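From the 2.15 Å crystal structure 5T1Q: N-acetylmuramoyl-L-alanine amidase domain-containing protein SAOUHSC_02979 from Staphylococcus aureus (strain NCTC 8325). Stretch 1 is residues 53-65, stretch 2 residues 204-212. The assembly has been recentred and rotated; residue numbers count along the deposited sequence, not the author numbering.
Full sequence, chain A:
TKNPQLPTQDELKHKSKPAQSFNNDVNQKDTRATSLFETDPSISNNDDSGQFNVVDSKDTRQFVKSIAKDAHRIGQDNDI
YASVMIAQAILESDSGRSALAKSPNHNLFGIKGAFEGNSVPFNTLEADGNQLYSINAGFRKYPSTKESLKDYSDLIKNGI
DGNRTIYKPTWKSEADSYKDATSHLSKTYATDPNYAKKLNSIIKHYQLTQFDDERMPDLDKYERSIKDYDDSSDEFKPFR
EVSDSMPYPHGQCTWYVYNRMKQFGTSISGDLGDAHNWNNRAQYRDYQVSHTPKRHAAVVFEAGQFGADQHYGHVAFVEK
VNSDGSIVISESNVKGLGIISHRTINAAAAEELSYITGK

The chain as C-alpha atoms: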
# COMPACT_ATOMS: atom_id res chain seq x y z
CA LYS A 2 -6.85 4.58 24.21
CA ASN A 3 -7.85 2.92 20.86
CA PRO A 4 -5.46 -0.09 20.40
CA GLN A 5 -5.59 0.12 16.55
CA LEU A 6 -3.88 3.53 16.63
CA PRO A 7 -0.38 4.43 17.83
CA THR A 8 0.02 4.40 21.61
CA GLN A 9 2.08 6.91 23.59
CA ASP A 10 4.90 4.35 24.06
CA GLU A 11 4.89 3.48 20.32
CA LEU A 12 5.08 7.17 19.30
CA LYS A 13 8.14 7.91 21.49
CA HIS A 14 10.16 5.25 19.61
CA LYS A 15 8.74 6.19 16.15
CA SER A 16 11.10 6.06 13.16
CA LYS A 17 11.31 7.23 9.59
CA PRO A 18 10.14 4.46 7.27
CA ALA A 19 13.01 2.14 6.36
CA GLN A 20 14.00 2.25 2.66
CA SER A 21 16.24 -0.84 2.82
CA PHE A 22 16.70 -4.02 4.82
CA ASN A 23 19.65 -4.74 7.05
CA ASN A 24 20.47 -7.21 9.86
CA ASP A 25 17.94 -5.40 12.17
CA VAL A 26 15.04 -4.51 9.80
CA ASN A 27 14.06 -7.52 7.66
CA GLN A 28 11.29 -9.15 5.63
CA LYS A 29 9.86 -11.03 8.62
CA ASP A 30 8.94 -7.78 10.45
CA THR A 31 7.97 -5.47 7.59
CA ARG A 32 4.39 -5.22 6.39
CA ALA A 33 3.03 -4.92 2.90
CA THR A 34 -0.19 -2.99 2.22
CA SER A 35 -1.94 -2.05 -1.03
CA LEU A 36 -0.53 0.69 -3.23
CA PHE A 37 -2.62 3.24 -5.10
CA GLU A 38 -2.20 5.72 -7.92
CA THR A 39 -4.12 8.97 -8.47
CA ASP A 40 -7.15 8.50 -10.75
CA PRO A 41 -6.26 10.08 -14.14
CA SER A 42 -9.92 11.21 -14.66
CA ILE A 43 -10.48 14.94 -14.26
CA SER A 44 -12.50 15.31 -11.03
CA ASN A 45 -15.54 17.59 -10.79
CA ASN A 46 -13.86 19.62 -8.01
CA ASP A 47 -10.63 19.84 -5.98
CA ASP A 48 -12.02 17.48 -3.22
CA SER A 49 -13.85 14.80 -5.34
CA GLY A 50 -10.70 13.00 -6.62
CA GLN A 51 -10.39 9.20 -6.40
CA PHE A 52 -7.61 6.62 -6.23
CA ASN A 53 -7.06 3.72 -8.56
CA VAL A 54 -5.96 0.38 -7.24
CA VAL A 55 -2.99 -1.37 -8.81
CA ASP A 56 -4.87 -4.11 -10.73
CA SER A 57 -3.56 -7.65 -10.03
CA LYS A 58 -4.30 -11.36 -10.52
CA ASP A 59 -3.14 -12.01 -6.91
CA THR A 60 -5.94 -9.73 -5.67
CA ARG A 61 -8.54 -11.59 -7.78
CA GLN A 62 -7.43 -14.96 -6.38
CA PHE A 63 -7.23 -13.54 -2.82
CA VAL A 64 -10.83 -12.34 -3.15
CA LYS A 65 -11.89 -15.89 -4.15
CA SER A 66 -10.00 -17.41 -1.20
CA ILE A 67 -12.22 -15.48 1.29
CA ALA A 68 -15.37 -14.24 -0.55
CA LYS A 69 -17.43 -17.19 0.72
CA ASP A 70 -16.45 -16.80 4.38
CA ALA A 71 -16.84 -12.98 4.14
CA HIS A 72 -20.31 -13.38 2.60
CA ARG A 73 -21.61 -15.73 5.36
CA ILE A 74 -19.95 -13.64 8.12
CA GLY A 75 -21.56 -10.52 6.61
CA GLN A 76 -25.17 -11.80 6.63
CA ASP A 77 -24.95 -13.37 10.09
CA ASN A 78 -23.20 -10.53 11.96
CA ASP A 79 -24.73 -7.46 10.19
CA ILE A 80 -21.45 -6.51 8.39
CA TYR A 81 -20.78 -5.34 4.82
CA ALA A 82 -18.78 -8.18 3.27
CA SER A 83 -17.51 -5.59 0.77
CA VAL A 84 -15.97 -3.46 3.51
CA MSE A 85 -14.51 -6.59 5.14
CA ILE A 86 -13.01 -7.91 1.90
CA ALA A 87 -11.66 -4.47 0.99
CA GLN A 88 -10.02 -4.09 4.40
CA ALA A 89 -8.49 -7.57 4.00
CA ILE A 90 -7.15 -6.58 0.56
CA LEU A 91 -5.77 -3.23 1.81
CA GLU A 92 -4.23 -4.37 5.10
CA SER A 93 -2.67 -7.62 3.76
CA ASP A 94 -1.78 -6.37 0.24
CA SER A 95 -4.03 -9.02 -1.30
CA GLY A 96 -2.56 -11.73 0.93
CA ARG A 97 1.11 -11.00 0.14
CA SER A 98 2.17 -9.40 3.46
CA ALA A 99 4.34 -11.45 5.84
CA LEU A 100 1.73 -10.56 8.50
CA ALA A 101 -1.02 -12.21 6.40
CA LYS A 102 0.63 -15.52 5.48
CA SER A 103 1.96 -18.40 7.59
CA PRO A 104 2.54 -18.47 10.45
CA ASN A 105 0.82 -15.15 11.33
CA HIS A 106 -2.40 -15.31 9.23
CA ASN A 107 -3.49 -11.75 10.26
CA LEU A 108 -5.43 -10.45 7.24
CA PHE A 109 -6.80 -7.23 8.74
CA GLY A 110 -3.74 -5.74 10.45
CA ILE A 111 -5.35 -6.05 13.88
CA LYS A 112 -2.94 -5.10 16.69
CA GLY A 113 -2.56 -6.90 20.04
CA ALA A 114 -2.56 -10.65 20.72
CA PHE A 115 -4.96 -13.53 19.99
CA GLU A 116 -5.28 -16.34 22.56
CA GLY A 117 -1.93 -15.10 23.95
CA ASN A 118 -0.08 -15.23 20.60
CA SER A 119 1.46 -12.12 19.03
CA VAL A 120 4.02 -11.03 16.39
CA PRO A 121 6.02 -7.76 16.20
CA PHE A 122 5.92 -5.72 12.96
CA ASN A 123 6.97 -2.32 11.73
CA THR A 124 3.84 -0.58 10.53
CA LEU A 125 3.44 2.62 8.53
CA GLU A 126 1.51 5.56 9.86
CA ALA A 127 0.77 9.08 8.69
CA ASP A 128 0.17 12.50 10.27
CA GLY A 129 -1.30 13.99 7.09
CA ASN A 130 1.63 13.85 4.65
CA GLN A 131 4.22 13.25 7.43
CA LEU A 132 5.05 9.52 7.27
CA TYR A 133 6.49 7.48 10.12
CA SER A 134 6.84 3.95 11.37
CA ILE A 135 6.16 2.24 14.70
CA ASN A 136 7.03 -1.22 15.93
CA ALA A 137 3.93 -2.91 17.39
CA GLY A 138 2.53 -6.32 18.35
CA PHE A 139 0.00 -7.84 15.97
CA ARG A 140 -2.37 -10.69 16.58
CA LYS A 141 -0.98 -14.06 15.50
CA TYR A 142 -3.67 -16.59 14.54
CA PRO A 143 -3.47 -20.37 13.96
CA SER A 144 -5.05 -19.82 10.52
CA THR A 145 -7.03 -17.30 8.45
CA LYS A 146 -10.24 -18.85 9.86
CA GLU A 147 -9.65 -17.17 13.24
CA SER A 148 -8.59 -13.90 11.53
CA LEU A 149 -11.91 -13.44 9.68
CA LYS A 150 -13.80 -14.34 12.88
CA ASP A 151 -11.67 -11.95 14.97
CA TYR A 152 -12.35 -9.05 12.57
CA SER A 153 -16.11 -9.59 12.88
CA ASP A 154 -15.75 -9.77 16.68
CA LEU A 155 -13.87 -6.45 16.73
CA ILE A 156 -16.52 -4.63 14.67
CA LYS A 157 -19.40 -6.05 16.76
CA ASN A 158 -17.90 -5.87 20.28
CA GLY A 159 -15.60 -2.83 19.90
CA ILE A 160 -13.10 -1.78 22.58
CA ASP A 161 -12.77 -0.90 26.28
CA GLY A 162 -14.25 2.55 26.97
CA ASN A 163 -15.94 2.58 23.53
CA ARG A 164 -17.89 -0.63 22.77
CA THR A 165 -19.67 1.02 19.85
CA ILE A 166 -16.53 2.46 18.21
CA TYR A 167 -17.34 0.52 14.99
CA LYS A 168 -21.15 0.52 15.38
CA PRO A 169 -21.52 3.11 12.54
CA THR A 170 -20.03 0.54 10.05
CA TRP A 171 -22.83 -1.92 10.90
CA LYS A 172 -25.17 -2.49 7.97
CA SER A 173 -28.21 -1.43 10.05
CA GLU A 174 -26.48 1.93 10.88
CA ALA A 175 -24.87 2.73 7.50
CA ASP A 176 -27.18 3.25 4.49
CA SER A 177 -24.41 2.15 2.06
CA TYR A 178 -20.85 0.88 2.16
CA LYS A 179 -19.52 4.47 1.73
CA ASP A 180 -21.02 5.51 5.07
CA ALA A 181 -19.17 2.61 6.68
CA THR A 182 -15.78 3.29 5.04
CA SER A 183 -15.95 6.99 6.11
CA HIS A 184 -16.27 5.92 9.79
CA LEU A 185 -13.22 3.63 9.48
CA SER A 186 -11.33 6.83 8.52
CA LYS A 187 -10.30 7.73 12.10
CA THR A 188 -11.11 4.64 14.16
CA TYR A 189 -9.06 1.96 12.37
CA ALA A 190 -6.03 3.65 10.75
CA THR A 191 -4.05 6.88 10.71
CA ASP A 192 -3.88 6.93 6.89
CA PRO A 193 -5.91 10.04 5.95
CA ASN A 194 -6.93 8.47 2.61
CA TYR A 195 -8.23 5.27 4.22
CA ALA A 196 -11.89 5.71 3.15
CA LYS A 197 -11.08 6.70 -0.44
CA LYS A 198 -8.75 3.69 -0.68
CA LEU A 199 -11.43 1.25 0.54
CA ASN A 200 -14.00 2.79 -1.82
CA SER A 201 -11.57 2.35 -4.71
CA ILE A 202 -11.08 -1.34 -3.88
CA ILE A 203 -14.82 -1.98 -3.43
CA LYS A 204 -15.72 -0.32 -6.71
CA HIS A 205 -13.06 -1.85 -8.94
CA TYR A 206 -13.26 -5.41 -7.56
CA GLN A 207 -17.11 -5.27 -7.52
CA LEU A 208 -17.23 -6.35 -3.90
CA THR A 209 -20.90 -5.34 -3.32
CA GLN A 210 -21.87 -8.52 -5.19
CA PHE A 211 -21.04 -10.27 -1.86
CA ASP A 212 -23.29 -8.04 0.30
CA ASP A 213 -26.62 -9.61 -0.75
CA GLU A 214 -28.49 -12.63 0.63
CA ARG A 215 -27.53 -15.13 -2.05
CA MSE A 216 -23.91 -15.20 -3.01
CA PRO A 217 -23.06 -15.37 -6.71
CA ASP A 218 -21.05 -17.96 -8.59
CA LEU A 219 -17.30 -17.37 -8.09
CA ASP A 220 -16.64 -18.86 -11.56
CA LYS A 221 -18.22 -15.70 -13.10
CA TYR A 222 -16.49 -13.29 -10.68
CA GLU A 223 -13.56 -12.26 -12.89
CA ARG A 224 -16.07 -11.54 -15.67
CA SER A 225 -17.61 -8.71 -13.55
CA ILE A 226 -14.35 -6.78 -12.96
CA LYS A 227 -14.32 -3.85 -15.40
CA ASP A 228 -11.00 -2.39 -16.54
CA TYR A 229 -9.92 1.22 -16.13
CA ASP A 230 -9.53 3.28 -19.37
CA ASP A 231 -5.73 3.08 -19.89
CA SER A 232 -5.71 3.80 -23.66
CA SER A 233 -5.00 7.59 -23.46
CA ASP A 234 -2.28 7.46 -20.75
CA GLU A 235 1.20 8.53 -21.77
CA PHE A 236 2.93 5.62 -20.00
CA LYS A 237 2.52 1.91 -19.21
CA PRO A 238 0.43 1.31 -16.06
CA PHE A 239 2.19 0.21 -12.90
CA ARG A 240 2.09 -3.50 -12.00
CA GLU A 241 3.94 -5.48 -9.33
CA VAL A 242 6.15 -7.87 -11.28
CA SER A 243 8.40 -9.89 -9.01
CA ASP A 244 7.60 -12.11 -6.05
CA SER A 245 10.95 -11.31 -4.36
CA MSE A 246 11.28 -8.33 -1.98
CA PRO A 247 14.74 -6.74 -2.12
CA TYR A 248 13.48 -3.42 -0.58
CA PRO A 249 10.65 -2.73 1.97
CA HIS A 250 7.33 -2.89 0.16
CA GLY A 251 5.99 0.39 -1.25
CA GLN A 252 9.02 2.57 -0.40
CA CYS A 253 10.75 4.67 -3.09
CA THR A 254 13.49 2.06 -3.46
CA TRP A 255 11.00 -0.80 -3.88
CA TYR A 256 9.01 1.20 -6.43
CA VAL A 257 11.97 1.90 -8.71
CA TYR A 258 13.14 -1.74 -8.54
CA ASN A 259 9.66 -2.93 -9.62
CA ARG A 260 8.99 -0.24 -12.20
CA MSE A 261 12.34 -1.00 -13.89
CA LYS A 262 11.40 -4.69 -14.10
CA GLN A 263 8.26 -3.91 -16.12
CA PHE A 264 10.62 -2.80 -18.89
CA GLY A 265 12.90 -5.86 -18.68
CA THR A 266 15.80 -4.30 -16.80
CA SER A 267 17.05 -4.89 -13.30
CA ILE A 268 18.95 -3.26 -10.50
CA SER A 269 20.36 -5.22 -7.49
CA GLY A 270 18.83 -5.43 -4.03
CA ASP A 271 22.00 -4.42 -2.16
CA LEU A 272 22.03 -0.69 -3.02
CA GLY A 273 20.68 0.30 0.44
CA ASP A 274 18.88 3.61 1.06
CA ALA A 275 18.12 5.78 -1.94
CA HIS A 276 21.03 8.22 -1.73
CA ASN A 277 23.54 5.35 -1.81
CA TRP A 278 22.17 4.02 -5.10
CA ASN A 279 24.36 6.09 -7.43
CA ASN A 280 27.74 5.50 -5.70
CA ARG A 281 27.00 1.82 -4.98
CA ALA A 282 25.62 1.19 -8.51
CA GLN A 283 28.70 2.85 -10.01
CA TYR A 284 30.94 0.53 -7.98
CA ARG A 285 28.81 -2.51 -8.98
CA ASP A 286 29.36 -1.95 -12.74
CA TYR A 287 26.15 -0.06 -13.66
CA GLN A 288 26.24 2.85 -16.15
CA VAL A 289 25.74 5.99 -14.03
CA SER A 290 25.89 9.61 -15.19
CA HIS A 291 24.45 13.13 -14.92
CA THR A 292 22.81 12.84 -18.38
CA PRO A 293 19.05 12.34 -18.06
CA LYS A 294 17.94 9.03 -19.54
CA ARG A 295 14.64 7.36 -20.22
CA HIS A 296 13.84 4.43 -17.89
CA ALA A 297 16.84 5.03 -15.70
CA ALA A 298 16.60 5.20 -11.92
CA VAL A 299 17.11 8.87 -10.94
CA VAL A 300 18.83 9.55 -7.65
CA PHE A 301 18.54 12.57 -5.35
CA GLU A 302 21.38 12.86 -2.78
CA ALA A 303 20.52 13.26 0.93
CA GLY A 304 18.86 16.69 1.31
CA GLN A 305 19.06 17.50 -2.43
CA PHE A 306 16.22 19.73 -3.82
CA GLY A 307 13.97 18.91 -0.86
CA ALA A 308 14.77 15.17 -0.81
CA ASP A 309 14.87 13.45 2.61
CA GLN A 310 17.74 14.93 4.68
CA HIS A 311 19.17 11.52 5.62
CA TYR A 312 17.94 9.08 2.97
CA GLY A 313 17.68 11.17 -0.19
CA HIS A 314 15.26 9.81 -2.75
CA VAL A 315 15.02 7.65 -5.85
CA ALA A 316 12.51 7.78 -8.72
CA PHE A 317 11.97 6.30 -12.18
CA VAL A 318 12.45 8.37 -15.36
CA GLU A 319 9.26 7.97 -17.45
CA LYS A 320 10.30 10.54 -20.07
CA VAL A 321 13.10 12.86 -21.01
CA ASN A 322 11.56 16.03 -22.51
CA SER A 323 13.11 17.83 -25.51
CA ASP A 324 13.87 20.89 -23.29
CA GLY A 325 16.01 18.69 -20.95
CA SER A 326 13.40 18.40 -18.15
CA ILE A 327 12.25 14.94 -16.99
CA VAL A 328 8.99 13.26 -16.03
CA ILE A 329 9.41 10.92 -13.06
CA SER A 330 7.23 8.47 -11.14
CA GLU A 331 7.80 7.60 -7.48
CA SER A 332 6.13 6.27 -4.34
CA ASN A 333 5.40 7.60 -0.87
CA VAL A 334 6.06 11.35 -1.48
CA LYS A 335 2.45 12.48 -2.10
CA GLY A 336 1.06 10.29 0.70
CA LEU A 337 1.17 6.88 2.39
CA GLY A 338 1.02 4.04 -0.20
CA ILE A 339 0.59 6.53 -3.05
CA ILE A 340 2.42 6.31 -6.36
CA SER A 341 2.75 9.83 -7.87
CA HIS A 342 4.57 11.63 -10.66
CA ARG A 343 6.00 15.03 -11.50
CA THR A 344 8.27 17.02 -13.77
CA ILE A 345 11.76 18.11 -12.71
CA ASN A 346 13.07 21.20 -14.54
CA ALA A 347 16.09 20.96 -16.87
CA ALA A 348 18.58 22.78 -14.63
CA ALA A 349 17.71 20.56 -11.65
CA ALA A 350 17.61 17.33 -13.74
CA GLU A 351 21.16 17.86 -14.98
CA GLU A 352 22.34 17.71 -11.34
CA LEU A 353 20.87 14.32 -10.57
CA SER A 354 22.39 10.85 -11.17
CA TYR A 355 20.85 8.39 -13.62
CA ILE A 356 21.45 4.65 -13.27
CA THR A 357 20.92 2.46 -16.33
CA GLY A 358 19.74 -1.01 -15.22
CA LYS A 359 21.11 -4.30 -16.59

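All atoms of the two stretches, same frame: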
# COMPACT_ATOMS: atom_id res chain seq x y z
N ASN A 53 -6.94 4.95 -7.81
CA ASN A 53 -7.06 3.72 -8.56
C ASN A 53 -6.18 2.71 -7.89
O ASN A 53 -5.05 3.01 -7.50
CB ASN A 53 -6.61 3.88 -10.00
CG ASN A 53 -7.63 4.61 -10.85
OD1 ASN A 53 -8.68 5.01 -10.36
ND2 ASN A 53 -7.33 4.74 -12.13
N VAL A 54 -6.71 1.50 -7.78
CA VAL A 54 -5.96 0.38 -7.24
C VAL A 54 -4.98 -0.07 -8.31
O VAL A 54 -5.16 0.21 -9.51
CB VAL A 54 -6.89 -0.82 -6.90
CG1 VAL A 54 -8.07 -0.38 -6.04
CG2 VAL A 54 -7.41 -1.51 -8.17
N VAL A 55 -3.93 -0.76 -7.88
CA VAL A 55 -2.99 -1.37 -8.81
C VAL A 55 -3.62 -2.73 -9.10
O VAL A 55 -3.65 -3.59 -8.24
CB VAL A 55 -1.59 -1.53 -8.21
CG1 VAL A 55 -0.69 -2.31 -9.16
CG2 VAL A 55 -0.99 -0.17 -7.89
N ASP A 56 -4.18 -2.88 -10.30
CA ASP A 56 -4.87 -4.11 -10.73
C ASP A 56 -3.90 -5.31 -10.63
O ASP A 56 -2.70 -5.16 -10.87
CB ASP A 56 -5.37 -3.93 -12.18
CG ASP A 56 -6.34 -5.01 -12.62
OD1 ASP A 56 -7.06 -5.58 -11.77
OD2 ASP A 56 -6.40 -5.27 -13.84
N SER A 57 -4.42 -6.48 -10.27
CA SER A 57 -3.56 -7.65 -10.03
C SER A 57 -4.32 -8.98 -10.04
O SER A 57 -5.47 -9.04 -9.59
CB SER A 57 -2.88 -7.46 -8.66
OG SER A 57 -2.12 -8.59 -8.27
N LYS A 58 -3.67 -10.04 -10.53
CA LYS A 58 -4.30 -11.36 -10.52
C LYS A 58 -4.24 -11.95 -9.09
O LYS A 58 -5.08 -12.76 -8.72
CB LYS A 58 -3.70 -12.33 -11.55
CG LYS A 58 -4.60 -13.56 -11.76
CD LYS A 58 -4.11 -14.53 -12.83
CE LYS A 58 -2.92 -15.36 -12.38
NZ LYS A 58 -2.53 -16.38 -13.40
N ASP A 59 -3.23 -11.56 -8.31
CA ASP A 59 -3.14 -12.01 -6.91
C ASP A 59 -4.36 -11.54 -6.13
O ASP A 59 -4.92 -12.30 -5.35
CB ASP A 59 -1.86 -11.50 -6.24
CG ASP A 59 -0.60 -12.23 -6.70
OD1 ASP A 59 -0.70 -13.40 -7.13
OD2 ASP A 59 0.49 -11.63 -6.61
N THR A 60 -4.77 -10.30 -6.36
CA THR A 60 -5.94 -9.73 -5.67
C THR A 60 -7.21 -10.49 -6.02
O THR A 60 -8.02 -10.80 -5.15
CB THR A 60 -6.11 -8.20 -5.96
OG1 THR A 60 -4.93 -7.49 -5.54
CG2 THR A 60 -7.31 -7.64 -5.22
N ARG A 61 -7.38 -10.81 -7.31
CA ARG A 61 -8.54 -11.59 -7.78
C ARG A 61 -8.61 -12.95 -7.08
O ARG A 61 -9.66 -13.34 -6.58
CB ARG A 61 -8.48 -11.79 -9.29
CG ARG A 61 -8.75 -10.55 -10.13
CD ARG A 61 -8.15 -10.73 -11.52
NE ARG A 61 -8.85 -10.00 -12.58
CZ ARG A 61 -8.78 -8.69 -12.82
NH1 ARG A 61 -9.46 -8.18 -13.84
NH2 ARG A 61 -8.05 -7.89 -12.04
N GLN A 62 -7.48 -13.66 -7.04
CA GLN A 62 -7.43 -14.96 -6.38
C GLN A 62 -7.60 -14.84 -4.85
O GLN A 62 -8.21 -15.69 -4.22
CB GLN A 62 -6.14 -15.70 -6.73
CG GLN A 62 -6.00 -16.02 -8.22
CD GLN A 62 -7.10 -16.95 -8.73
OE1 GLN A 62 -7.46 -17.94 -8.08
NE2 GLN A 62 -7.62 -16.64 -9.91
N PHE A 63 -7.07 -13.77 -4.26
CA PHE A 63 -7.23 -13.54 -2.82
C PHE A 63 -8.71 -13.31 -2.48
O PHE A 63 -9.20 -13.79 -1.47
CB PHE A 63 -6.37 -12.36 -2.37
CG PHE A 63 -6.56 -11.97 -0.94
CD1 PHE A 63 -5.95 -12.71 0.07
CD2 PHE A 63 -7.33 -10.87 -0.60
CE1 PHE A 63 -6.12 -12.35 1.41
CE2 PHE A 63 -7.50 -10.50 0.73
CZ PHE A 63 -6.89 -11.24 1.73
N VAL A 64 -9.41 -12.57 -3.34
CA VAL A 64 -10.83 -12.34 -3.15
C VAL A 64 -11.58 -13.68 -3.14
O VAL A 64 -12.44 -13.90 -2.29
CB VAL A 64 -11.41 -11.40 -4.23
CG1 VAL A 64 -12.93 -11.40 -4.21
CG2 VAL A 64 -10.89 -9.98 -4.03
N LYS A 65 -11.23 -14.57 -4.08
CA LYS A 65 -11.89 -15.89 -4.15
C LYS A 65 -11.58 -16.77 -2.95
O LYS A 65 -12.40 -17.59 -2.56
CB LYS A 65 -11.50 -16.64 -5.42
CG LYS A 65 -11.98 -16.02 -6.71
CD LYS A 65 -11.50 -16.87 -7.89
CE LYS A 65 -11.87 -16.28 -9.23
NZ LYS A 65 -11.39 -17.16 -10.35
N LYS A 204 -15.22 -0.63 -5.39
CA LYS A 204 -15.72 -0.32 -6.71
C LYS A 204 -15.09 -1.18 -7.81
O LYS A 204 -15.79 -1.88 -8.53
CB LYS A 204 -15.48 1.16 -7.02
CG LYS A 204 -15.96 1.60 -8.39
CD LYS A 204 -15.71 3.09 -8.58
CE LYS A 204 -16.09 3.54 -9.97
NZ LYS A 204 -15.74 4.98 -10.20
N HIS A 205 -13.77 -1.15 -7.89
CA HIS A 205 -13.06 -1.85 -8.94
C HIS A 205 -13.20 -3.38 -8.88
O HIS A 205 -13.39 -4.02 -9.91
CB HIS A 205 -11.58 -1.45 -8.93
CG HIS A 205 -10.80 -2.02 -10.06
ND1 HIS A 205 -9.91 -3.06 -9.91
CD2 HIS A 205 -10.81 -1.72 -11.39
CE1 HIS A 205 -9.40 -3.37 -11.09
NE2 HIS A 205 -9.92 -2.58 -12.00
N TYR A 206 -13.13 -3.96 -7.68
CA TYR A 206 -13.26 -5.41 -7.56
C TYR A 206 -14.72 -5.89 -7.41
O TYR A 206 -14.94 -7.08 -7.21
CB TYR A 206 -12.33 -5.96 -6.49
CG TYR A 206 -10.87 -5.84 -6.90
CD1 TYR A 206 -10.34 -6.69 -7.86
CD2 TYR A 206 -10.03 -4.87 -6.35
CE1 TYR A 206 -9.02 -6.59 -8.26
CE2 TYR A 206 -8.70 -4.76 -6.75
CZ TYR A 206 -8.20 -5.63 -7.71
OH TYR A 206 -6.89 -5.56 -8.12
N GLN A 207 -15.68 -4.97 -7.55
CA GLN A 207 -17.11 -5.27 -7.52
C GLN A 207 -17.49 -6.09 -6.29
O GLN A 207 -18.20 -7.10 -6.38
CB GLN A 207 -17.52 -6.00 -8.80
CG GLN A 207 -17.27 -5.24 -10.09
CD GLN A 207 -18.18 -4.04 -10.32
OE1 GLN A 207 -19.31 -3.99 -9.85
NE2 GLN A 207 -17.69 -3.08 -11.09
N LEU A 208 -17.02 -5.63 -5.13
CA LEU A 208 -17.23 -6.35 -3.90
C LEU A 208 -18.65 -6.29 -3.32
O LEU A 208 -18.97 -7.07 -2.40
CB LEU A 208 -16.20 -5.91 -2.86
CG LEU A 208 -14.73 -6.01 -3.28
CD1 LEU A 208 -13.82 -5.55 -2.15
CD2 LEU A 208 -14.36 -7.43 -3.71
N THR A 209 -19.51 -5.39 -3.81
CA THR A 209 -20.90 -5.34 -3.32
C THR A 209 -21.67 -6.61 -3.71
O THR A 209 -22.67 -6.95 -3.08
CB THR A 209 -21.68 -4.13 -3.86
OG1 THR A 209 -21.65 -4.14 -5.30
CG2 THR A 209 -21.10 -2.83 -3.34
N GLN A 210 -21.21 -7.30 -4.75
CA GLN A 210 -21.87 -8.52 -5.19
C GLN A 210 -21.85 -9.61 -4.09
O GLN A 210 -22.48 -10.65 -4.24
CB GLN A 210 -21.26 -9.05 -6.49
CG GLN A 210 -19.95 -9.81 -6.33
CD GLN A 210 -19.35 -10.21 -7.67
OE1 GLN A 210 -19.45 -11.37 -8.08
NE2 GLN A 210 -18.76 -9.24 -8.37
N PHE A 211 -21.12 -9.35 -3.00
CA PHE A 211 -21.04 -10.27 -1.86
C PHE A 211 -21.81 -9.75 -0.63
O PHE A 211 -21.75 -10.36 0.44
CB PHE A 211 -19.58 -10.54 -1.49
CG PHE A 211 -18.74 -11.02 -2.64
CD1 PHE A 211 -18.95 -12.28 -3.19
CD2 PHE A 211 -17.73 -10.22 -3.17
CE1 PHE A 211 -18.18 -12.73 -4.25
CE2 PHE A 211 -16.95 -10.67 -4.23
CZ PHE A 211 -17.18 -11.92 -4.77
N ASP A 212 -22.53 -8.64 -0.79
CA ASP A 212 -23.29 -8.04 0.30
C ASP A 212 -24.73 -8.56 0.39
O ASP A 212 -25.34 -8.45 1.43
CB ASP A 212 -23.33 -6.51 0.16
CG ASP A 212 -21.99 -5.85 0.45
OD1 ASP A 212 -21.12 -6.49 1.08
OD2 ASP A 212 -21.81 -4.66 0.06
O HOH W 1 -5.15 -4.74 -6.17

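The contact between these two stretches, whose touching residues lie at least 144 positions apart in sequence, is built around one large bump and the hollow that receives it. The bump is Tyr-206, placed where the helix of stretch 2 gives way to a turn. Its CA-to-CB bond points toward stretch 1, and with chi1 at -68° (m) the ring reaches into a pocket formed by Val-54, Asp-56, Ser-57, Thr-60 and Arg-61. Of the 407 Å² buried between the stretches, counting both sides, Tyr-206 alone contributes 122 Å².

The pocket follows the bend of stretch 1, from an extended segment into a helix. Thr-60, in the first turn of that helix, lays its methyl over one face of the ring: CG2 of Thr-60 lies 3.6 Å from the centroid of the Tyr-206 ring, 23° off the normal, a CH-pi contact. A small beta-branched residue suits this place because it presents a methyl to the ring while its hydroxyl remains free for polar work. Val-54 adds a second apolar surface, its CG2 3.8 Å from CE2 of Tyr-206.

The tip of the tyrosine is polar, and so is the end of its hollow. No clear direct hydrogen bond crosses the interface; instead, a water bridges it, lying 2.7 Å from OH of Tyr-206, 2.8 Å from OG1 of Thr-60 and 2.8 Å from O of Val-55, to which it donates. Tyrosine thus combines a broad apolar ring with a hydroxyl that is satisfied at the bottom of the pocket.

Asp-56 and Arg-61 shape another part of the wall. NH2 of Arg-61 forms a salt bridge with OD1 of Asp-56 at 2.5 Å, tying the loop to the helix, and the same NH2 comes within 4.1 Å of CE1 of Tyr-206. The Asp-56 side chain starts sideways, but its end approaches His-205: OD1 of Asp-56 sits at the edge of the imidazole, 3.3 Å from CE1 of His-205. The imidazole also packs against Val-54, whose CG2 is 3.4 Å from ND1 of His-205. That nitrogen is buried here without a polar partner in the model.

One helical turn beyond Thr-60, Val-64 is a smaller bump of its own. Its CG1 touches CD2 of Leu-208 at 4.2 Å and CE2 of Phe-211 at 4.1 Å, both from the 3-10 segment. Compact and branched, the valine fits against these two larger apolar side chains and extends the contact beyond the tyrosine pocket.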